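Local coordinates for protein NEDD8-conjugating enzyme UBC12 (PDB 3O2U) that accepts the ubiquitin-like protein NEDD8/RUB1 from its E1 enzyme as a thioester and catalyses its covalent attachment to other proteins, chiefly the cullin CDC53, at residues Pro25-Leu38 with Pro55-Glu67. Residues are numbered along the deposited sequence; the frame is centred on the assembly and turned at random.
With GOL (glycerol), chain C.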
loop_
_atom_site.group_PDB
_atom_site.type_symbol
_atom_site.label_atom_id
_atom_site.label_comp_id
_atom_site.label_asym_id
_atom_site.label_seq_id
_atom_site.Cartn_x
_atom_site.Cartn_y
_atom_site.Cartn_z
ATOM N N PRO A 25 -16.161 20.884 9.170
ATOM C CA PRO A 25 -14.809 21.228 9.623
ATOM C C PRO A 25 -13.856 21.364 8.430
ATOM O O PRO A 25 -14.062 20.708 7.404
ATOM C CB PRO A 25 -14.408 20.016 10.474
ATOM C CG PRO A 25 -15.711 19.428 10.938
ATOM C CD PRO A 25 -16.661 19.643 9.789
ATOM N N ASN A 26 -12.846 22.216 8.561
ATOM C CA ASN A 26 -11.746 22.246 7.603
ATOM C C ASN A 26 -10.968 20.949 7.712
ATOM O O ASN A 26 -10.708 20.460 8.816
ATOM C CB ASN A 26 -10.801 23.408 7.901
ATOM C CG ASN A 26 -11.420 24.754 7.613
ATOM O OD1 ASN A 26 -11.159 25.731 8.311
ATOM N ND2 ASN A 26 -12.247 24.813 6.579
ATOM N N LEU A 27 -10.587 20.391 6.572
ATOM C CA LEU A 27 -9.797 19.171 6.578
ATOM C C LEU A 27 -8.303 19.521 6.614
ATOM O O LEU A 27 -7.894 20.541 6.079
ATOM C CB LEU A 27 -10.133 18.324 5.350
ATOM C CG LEU A 27 -11.541 17.722 5.274
ATOM C CD1 LEU A 27 -11.700 16.929 3.990
ATOM C CD2 LEU A 27 -11.834 16.833 6.480
ATOM N N SER A 28 -7.490 18.670 7.228
ATOM C CA SER A 28 -6.043 18.889 7.256
ATOM C C SER A 28 -5.450 18.921 5.840
ATOM O O SER A 28 -6.069 18.434 4.891
ATOM C CB SER A 28 -5.366 17.793 8.062
ATOM O OG SER A 28 -5.477 16.556 7.397
ATOM N N ALA A 29 -4.255 19.497 5.701
ATOM C CA ALA A 29 -3.561 19.528 4.410
ATOM C C ALA A 29 -3.387 18.124 3.831
ATOM O O ALA A 29 -3.559 17.921 2.625
ATOM C CB ALA A 29 -2.208 20.215 4.539
ATOM N N ALA A 30 -3.032 17.169 4.692
ATOM C CA ALA A 30 -2.828 15.783 4.272
ATOM C C ALA A 30 -4.105 15.169 3.693
ATOM O O ALA A 30 -4.070 14.473 2.672
ATOM C CB ALA A 30 -2.307 14.933 5.436
ATOM N N ARG A 31 -5.237 15.430 4.336
ATOM C CA ARG A 31 -6.504 14.852 3.869
ATOM C C ARG A 31 -7.030 15.490 2.595
ATOM O O ARG A 31 -7.594 14.801 1.742
ATOM C CB ARG A 31 -7.557 14.861 4.993
ATOM C CG ARG A 31 -7.119 13.934 6.105
ATOM C CD ARG A 31 -8.036 13.843 7.308
ATOM N NE ARG A 31 -7.337 13.078 8.340
ATOM C CZ ARG A 31 -7.923 12.393 9.318
ATOM N NH1 ARG A 31 -9.246 12.363 9.416
ATOM N NH2 ARG A 31 -7.176 11.743 10.203
ATOM N N ILE A 32 -6.867 16.802 2.466
ATOM C CA ILE A 32 -7.213 17.492 1.223
ATOM C C ILE A 32 -6.404 16.958 0.045
ATOM O O ILE A 32 -6.927 16.784 -1.048
ATOM C CB ILE A 32 -6.948 19.014 1.314
ATOM C CG1 ILE A 32 -7.922 19.664 2.299
ATOM C CG2 ILE A 32 -7.068 19.662 -0.070
ATOM C CD1 ILE A 32 -7.777 21.163 2.385
ATOM N N ARG A 33 -5.119 16.713 0.267
ATOM C CA ARG A 33 -4.254 16.171 -0.783
ATOM C C ARG A 33 -4.627 14.718 -1.138
ATOM O O ARG A 33 -4.676 14.347 -2.306
ATOM C CB ARG A 33 -2.787 16.268 -0.352
ATOM C CG ARG A 33 -1.824 15.472 -1.246
ATOM C CD ARG A 33 -1.659 16.080 -2.668
ATOM N NE ARG A 33 -1.147 15.004 -3.519
ATOM C CZ ARG A 33 0.136 14.745 -3.730
ATOM N NH1 ARG A 33 1.072 15.566 -3.255
ATOM N NH2 ARG A 33 0.478 13.687 -4.465
ATOM N N LEU A 34 -4.920 13.894 -0.142
ATOM C CA LEU A 34 -5.389 12.545 -0.437
ATOM C C LEU A 34 -6.737 12.554 -1.194
ATOM O O LEU A 34 -6.934 11.766 -2.121
ATOM C CB LEU A 34 -5.478 11.700 0.841
ATOM C CG LEU A 34 -6.016 10.277 0.637
ATOM C CD1 LEU A 34 -5.240 9.510 -0.426
ATOM C CD2 LEU A 34 -6.028 9.501 1.959
ATOM N N LYS A 35 -7.669 13.421 -0.806
ATOM C CA LYS A 35 -8.928 13.535 -1.577
ATOM C C LYS A 35 -8.663 13.847 -3.057
ATOM O O LYS A 35 -9.285 13.279 -3.951
ATOM C CB LYS A 35 -9.827 14.623 -0.995
ATOM C CG LYS A 35 -10.555 14.236 0.274
ATOM C CD LYS A 35 -11.274 15.448 0.851
ATOM C CE LYS A 35 -12.395 15.920 -0.078
ATOM N NZ LYS A 35 -13.379 14.836 -0.355
ATOM N N ARG A 36 -7.740 14.770 -3.300
ATOM C CA ARG A 36 -7.360 15.151 -4.653
ATOM C C ARG A 36 -6.732 13.962 -5.411
ATOM O O ARG A 36 -7.045 13.717 -6.568
ATOM C CB ARG A 36 -6.470 16.407 -4.589
ATOM C CG ARG A 36 -5.169 16.414 -5.369
ATOM C CD ARG A 36 -4.388 17.729 -5.106
ATOM N NE ARG A 36 -3.019 17.713 -5.628
ATOM C CZ ARG A 36 -2.103 18.647 -5.382
ATOM N NH1 ARG A 36 -2.393 19.691 -4.616
ATOM N NH2 ARG A 36 -0.889 18.536 -5.898
ATOM N N ASP A 37 -5.857 13.210 -4.746
ATOM C CA ASP A 37 -5.292 12.000 -5.357
ATOM C C ASP A 37 -6.375 10.964 -5.681
ATOM O O ASP A 37 -6.332 10.327 -6.726
ATOM C CB ASP A 37 -4.258 11.345 -4.432
ATOM C CG ASP A 37 -2.935 12.082 -4.404
ATOM O OD1 ASP A 37 -2.888 13.267 -4.806
ATOM O OD2 ASP A 37 -1.938 11.447 -3.976
ATOM N N LEU A 38 -7.321 10.773 -4.764
ATOM C CA LEU A 38 -8.428 9.835 -4.980
ATOM C C LEU A 38 -9.347 10.299 -6.100
ATOM O O LEU A 38 -9.814 9.497 -6.910
ATOM C CB LEU A 38 -9.249 9.664 -3.705
ATOM C CG LEU A 38 -8.623 8.799 -2.610
ATOM C CD1 LEU A 38 -9.328 9.061 -1.287
ATOM C CD2 LEU A 38 -8.707 7.326 -3.001
ATOM N N PRO A 55 -10.624 10.142 3.995
ATOM C CA PRO A 55 -9.984 11.409 4.380
ATOM C C PRO A 55 -11.025 12.485 4.731
ATOM O O PRO A 55 -10.680 13.564 5.210
ATOM C CB PRO A 55 -9.214 11.812 3.111
ATOM C CG PRO A 55 -9.887 11.047 1.990
ATOM C CD PRO A 55 -10.288 9.744 2.617
ATOM N N ASP A 56 -12.296 12.190 4.474
ATOM C CA ASP A 56 -13.390 13.125 4.759
ATOM C C ASP A 56 -13.746 13.285 6.235
ATOM O O ASP A 56 -14.633 14.077 6.567
ATOM C CB ASP A 56 -14.660 12.703 4.029
ATOM C CG ASP A 56 -14.575 12.932 2.550
ATOM O OD1 ASP A 56 -13.944 13.930 2.148
ATOM O OD2 ASP A 56 -15.159 12.130 1.792
ATOM N N SER A 57 -13.109 12.531 7.123
ATOM C CA SER A 57 -13.405 12.704 8.549
ATOM C C SER A 57 -12.577 13.844 9.147
ATOM O O SER A 57 -11.486 14.147 8.659
ATOM C CB SER A 57 -13.185 11.400 9.322
ATOM O OG SER A 57 -11.806 11.156 9.539
ATOM N N ALA A 58 -13.103 14.491 10.181
ATOM C CA ALA A 58 -12.365 15.547 10.866
ATOM C C ALA A 58 -11.684 14.944 12.081
ATOM O O ALA A 58 -10.980 15.629 12.823
ATOM C CB ALA A 58 -13.294 16.681 11.283
ATOM N N ASP A 59 -11.905 13.647 12.270
ATOM C CA ASP A 59 -11.325 12.922 13.388
ATOM C C ASP A 59 -9.845 12.648 13.140
ATOM O O ASP A 59 -9.484 11.730 12.408
ATOM C CB ASP A 59 -12.084 11.615 13.631
ATOM C CG ASP A 59 -11.624 10.899 14.887
ATOM O OD1 ASP A 59 -10.687 11.390 15.553
ATOM O OD2 ASP A 59 -12.204 9.843 15.211
ATOM N N ARG A 60 -8.999 13.457 13.767
ATOM C CA ARG A 60 -7.551 13.321 13.677
ATOM C C ARG A 60 -7.070 11.892 13.961
ATOM O O ARG A 60 -6.143 11.389 13.315
ATOM C CB ARG A 60 -6.919 14.295 14.671
ATOM C CG ARG A 60 -5.414 14.380 14.655
ATOM C CD ARG A 60 -4.990 15.485 15.605
ATOM N NE ARG A 60 -3.554 15.717 15.597
ATOM C CZ ARG A 60 -2.891 16.243 14.574
ATOM N NH1 ARG A 60 -3.529 16.580 13.460
ATOM N NH2 ARG A 60 -1.584 16.426 14.670
ATOM N N SER A 61 -7.718 11.242 14.923
ATOM C CA SER A 61 -7.325 9.914 15.394
ATOM C C SER A 61 -7.682 8.768 14.440
ATOM O O SER A 61 -7.161 7.660 14.574
ATOM C CB SER A 61 -7.949 9.644 16.769
ATOM O OG SER A 61 -9.363 9.706 16.699
ATOM N N GLN A 62 -8.578 9.029 13.494
ATOM C CA GLN A 62 -8.949 8.024 12.506
ATOM C C GLN A 62 -8.170 8.248 11.208
ATOM O O GLN A 62 -8.608 8.994 10.341
ATOM C CB GLN A 62 -10.454 8.087 12.234
ATOM C CG GLN A 62 -11.021 6.860 11.522
ATOM C CD GLN A 62 -11.404 5.738 12.478
ATOM O OE1 GLN A 62 -12.092 5.964 13.477
ATOM N NE2 GLN A 62 -10.967 4.517 12.167
ATOM N N SER A 63 -7.013 7.610 11.079
ATOM C CA SER A 63 -6.197 7.785 9.886
ATOM C C SER A 63 -6.934 7.254 8.652
ATOM O O SER A 63 -7.591 6.221 8.722
ATOM C CB SER A 63 -4.854 7.084 10.070
ATOM O OG SER A 63 -5.052 5.738 10.486
ATOM N N PRO A 64 -6.871 7.993 7.531
ATOM C CA PRO A 64 -7.497 7.468 6.316
ATOM C C PRO A 64 -6.856 6.132 5.967
ATOM O O PRO A 64 -5.657 5.926 6.206
ATOM C CB PRO A 64 -7.156 8.527 5.260
ATOM C CG PRO A 64 -6.924 9.802 6.063
ATOM C CD PRO A 64 -6.256 9.317 7.315
ATOM N N LYS A 65 -7.641 5.232 5.400
ATOM C CA LYS A 65 -7.132 3.907 5.069
ATOM C C LYS A 65 -7.841 3.379 3.827
ATOM O O LYS A 65 -9.069 3.513 3.692
ATOM C CB LYS A 65 -7.311 2.957 6.254
ATOM C CG LYS A 65 -6.759 1.558 6.024
ATOM C CD LYS A 65 -7.215 0.620 7.138
ATOM C CE LYS A 65 -6.642 1.062 8.478
ATOM N NZ LYS A 65 -5.406 0.288 8.744
ATOM N N LEU A 66 -7.059 2.837 2.898
ATOM C CA LEU A 66 -7.601 2.313 1.643
ATOM C C LEU A 66 -7.204 0.854 1.526
ATOM O O LEU A 66 -6.151 0.455 2.026
ATOM C CB LEU A 66 -7.018 3.066 0.436
ATOM C CG LEU A 66 -6.956 4.593 0.516
ATOM C CD1 LEU A 66 -6.207 5.166 -0.693
ATOM C CD2 LEU A 66 -8.350 5.201 0.626
ATOM N N GLU A 67 -8.042 0.071 0.860
ATOM C CA GLU A 67 -7.670 -1.284 0.473
ATOM C C GLU A 67 -7.472 -1.299 -1.035
ATOM O O GLU A 67 -8.352 -0.882 -1.783
ATOM C CB GLU A 67 -8.760 -2.290 0.831
ATOM C CG GLU A 67 -8.385 -3.727 0.443
ATOM C CD GLU A 67 -9.535 -4.696 0.581
ATOM O OE1 GLU A 67 -10.704 -4.259 0.476
ATOM O OE2 GLU A 67 -9.266 -5.900 0.781
HETATM C C1 GOL C . -12.996 9.409 -0.739
HETATM O O1 GOL C . -13.153 9.251 0.664
HETATM C C2 GOL C . -13.829 10.609 -1.184
HETATM O O2 GOL C . -13.593 11.658 -0.273
HETATM C C3 GOL C . -13.442 11.058 -2.587
HETATM O O3 GOL C . -12.706 12.270 -2.517
#
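Arg-31, on the first helix of the UBC core, runs its side chain into the loop 55-64 that leads to strand 65-70. Its CB lies 3.4 Å from Pro-55 O and also meets the Pro-55 ring. CG and CD follow the same carbonyl, the chain extended (chi2 179°), which carries the charge deep into the loop. NE makes a salt bridge with Glu-90, from the loop after strand 82-87, while Pro-64 CD lies over one guanidinium face. At the tip, NH1 donates to Ser-57 O at 3.0 Å and to Asp-59 O at 3.1 Å, both bent bonds from above the carbonyl planes; NH2 adds a weak bond to Asp-59 O, and Gln-62 N reaches that oxygen from the face opposite NH1, closing a type I turn. With an alanine here, Ser-57 O would probably lose this donor, Asp-59 O its arginine bonds and Glu-90 its charged mate, leaving the loop freer to move. One turn on, Lys-35, bent at chi3 and chi4, brings NZ to Asp-56 OD1 (2.7 Å) in a salt bridge, beside a bound glycerol. Alongside, Leu-34 CD2 packs on Pro-64 CB (3.6 Å), Leu-38 CD1 touches Pro-55 CG and Leu-38 CD2 slides past Leu-66 CD1, rigid prolines suiting a fixed greasy surface. A multidentate cation thus gathers backbone oxygens of a loop, while leucines pack the helix on loop and strand.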